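Local coordinates for superantigen-like protein SSL10 (Staphylococcus aureus subsp. aureus, PDB 6LWT), which probably inhibits classical-pathway complement activation by binding the Fc region of human IgG, and interferes with plasma clotting by binding prothrombin, at residues K134-D137 and Y138-K142. Residues are numbered along the deposited sequence; the frame is centred on the assembly and turned at random.
Sequences KELD and YKLRK
Asp137 and Arg141, one turn apart on helix 133-148, form a two-pronged salt bridge in which a single oxygen takes both bonds: OD1 of Asp137 lies 2.8 Å from NE and 2.9 Å from NH1 of Arg141. The oxygen sits at the edge of the guanidinium, nearly in its plane, and both nitrogens reach it on the syn side of a carboxylate turned 84° to that plane, NE coming in from well out of the carboxylate plane. Asp137 swings CG away from its own backbone N (chi1 172°), whereas Arg141 sets CG opposite its carbonyl carbon (chi1 -62°) and runs extended to NE, which brings the two ends together. OD2 of Asp137 binds the Tyr22 hydroxyl, and NH2 of Arg141 reaches Tyr151 OH and Ser176 O, giving each group further partners beyond the pair.

A second i to i+4 salt bridge joins OE2 of Glu135 to NZ of Lys139 at 3.1 Å, on the anti side of the carboxylate. The two extended chains run alongside one another, with CG of Glu135 4.0 Å from CD of Lys139. Lys128 engages OE1 of Glu135 and Glu28 engages NZ of Lys139, giving alternating charges.

This helix belongs to the C-terminal beta-grasp domain of the superantigen fold; Glu135 and Tyr138 also touch strands 26-30 and 71-76 of the OB-fold domain.

Apolar packing turns toward the beta-grasp sheet: CD1 of Leu136 meets CD1 of Leu140 at 3.7 Å, and both leucines rest on Ile162.

Regular alpha-helical backbone bonds link the turns, among them Lys139 N to Glu135 O at 2.9 Å and Arg141 N to Asp137 O at 3.0 Å.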
loop_
_atom_site.group_PDB
_atom_site.type_symbol
_atom_site.label_atom_id
_atom_site.label_comp_id
_atom_site.label_asym_id
_atom_site.label_seq_id
_atom_site.Cartn_x
_atom_site.Cartn_y
_atom_site.Cartn_z
ATOM N N LYS A 134 -3.252 -0.901 -0.488
ATOM C CA LYS A 134 -1.913 -1.200 -0.977
ATOM C C LYS A 134 -0.906 -0.064 -0.742
ATOM O O LYS A 134 0.188 -0.288 -0.212
ATOM C CB LYS A 134 -1.985 -1.483 -2.477
ATOM C CG LYS A 134 -0.648 -1.780 -3.100
ATOM C CD LYS A 134 -0.717 -1.673 -4.617
ATOM C CE LYS A 134 0.569 -2.153 -5.238
ATOM N NZ LYS A 134 0.843 -3.577 -4.944
ATOM N N GLU A 135 -1.276 1.143 -1.173
ATOM C CA GLU A 135 -0.379 2.299 -1.074
ATOM C C GLU A 135 -0.178 2.713 0.380
ATOM O O GLU A 135 0.937 3.052 0.787
ATOM C CB GLU A 135 -0.937 3.480 -1.883
ATOM C CG GLU A 135 -0.009 4.683 -1.885
ATOM C CD GLU A 135 -0.479 5.851 -2.743
ATOM O OE1 GLU A 135 -1.317 5.674 -3.651
ATOM O OE2 GLU A 135 0.031 6.965 -2.513
ATOM N N LEU A 136 -1.254 2.670 1.159
ATOM C CA LEU A 136 -1.179 3.032 2.568
ATOM C C LEU A 136 -0.306 2.034 3.329
ATOM O O LEU A 136 0.603 2.425 4.054
ATOM C CB LEU A 136 -2.573 3.143 3.181
ATOM C CG LEU A 136 -2.636 3.750 4.591
ATOM C CD1 LEU A 136 -1.839 5.042 4.723
ATOM C CD2 LEU A 136 -4.090 3.970 4.952
ATOM N N ASP A 137 -0.541 0.749 3.089
ATOM C CA ASP A 137 0.289 -0.309 3.664
ATOM C C ASP A 137 1.764 -0.093 3.337
ATOM O O ASP A 137 2.608 -0.040 4.241
ATOM C CB ASP A 137 -0.171 -1.675 3.157
ATOM C CG ASP A 137 0.763 -2.803 3.547
ATOM O OD1 ASP A 137 0.825 -3.165 4.750
ATOM O OD2 ASP A 137 1.436 -3.352 2.639
ATOM N N TYR A 138 2.055 0.041 2.055
ATOM C CA TYR A 138 3.435 0.198 1.602
ATOM C C TYR A 138 4.125 1.415 2.207
ATOM O O TYR A 138 5.233 1.303 2.738
ATOM C CB TYR A 138 3.516 0.275 0.081
ATOM C CG TYR A 138 4.936 0.133 -0.422
ATOM C CD1 TYR A 138 5.811 1.225 -0.444
ATOM C CD2 TYR A 138 5.411 -1.097 -0.859
ATOM C CE1 TYR A 138 7.112 1.083 -0.889
ATOM C CE2 TYR A 138 6.714 -1.248 -1.305
ATOM C CZ TYR A 138 7.549 -0.165 -1.326
ATOM O OH TYR A 138 8.836 -0.332 -1.777
ATOM N N LYS A 139 3.485 2.571 2.104
ATOM C CA LYS A 139 4.107 3.791 2.573
ATOM C C LYS A 139 4.244 3.820 4.099
ATOM O O LYS A 139 5.227 4.352 4.602
ATOM C CB LYS A 139 3.355 5.014 2.094
ATOM C CG LYS A 139 3.561 5.265 0.618
ATOM C CD LYS A 139 2.845 6.523 0.194
ATOM C CE LYS A 139 3.304 6.931 -1.190
ATOM N NZ LYS A 139 2.660 8.205 -1.580
ATOM N N LEU A 140 3.264 3.265 4.814
ATOM C CA LEU A 140 3.389 3.130 6.267
ATOM C C LEU A 140 4.586 2.230 6.632
ATOM O O LEU A 140 5.373 2.578 7.524
ATOM C CB LEU A 140 2.098 2.617 6.902
ATOM C CG LEU A 140 0.987 3.667 7.049
ATOM C CD1 LEU A 140 -0.345 3.019 7.411
ATOM C CD2 LEU A 140 1.396 4.710 8.090
ATOM N N ARG A 141 4.756 1.106 5.936
ATOM C CA ARG A 141 5.889 0.243 6.250
ATOM C C ARG A 141 7.220 0.882 5.922
ATOM O O ARG A 141 8.158 0.787 6.724
ATOM C CB ARG A 141 5.773 -1.135 5.610
ATOM C CG ARG A 141 4.548 -1.866 6.116
ATOM C CD ARG A 141 4.636 -3.353 5.861
ATOM N NE ARG A 141 3.303 -3.979 5.732
ATOM C CZ ARG A 141 3.050 -5.271 5.933
ATOM N NH1 ARG A 141 1.821 -5.722 5.729
ATOM N NH2 ARG A 141 4.011 -6.123 6.310
ATOM N N LYS A 142 7.301 1.558 4.786
ATOM C CA LYS A 142 8.530 2.278 4.425
ATOM C C LYS A 142 8.895 3.335 5.460
ATOM O O LYS A 142 10.076 3.463 5.841
ATOM C CB LYS A 142 8.414 2.913 3.045
ATOM C CG LYS A 142 9.749 3.410 2.491
ATOM C CD LYS A 142 9.582 3.963 1.082
ATOM C CE LYS A 142 8.988 5.363 1.116
ATOM N NZ LYS A 142 9.072 6.060 -0.202
#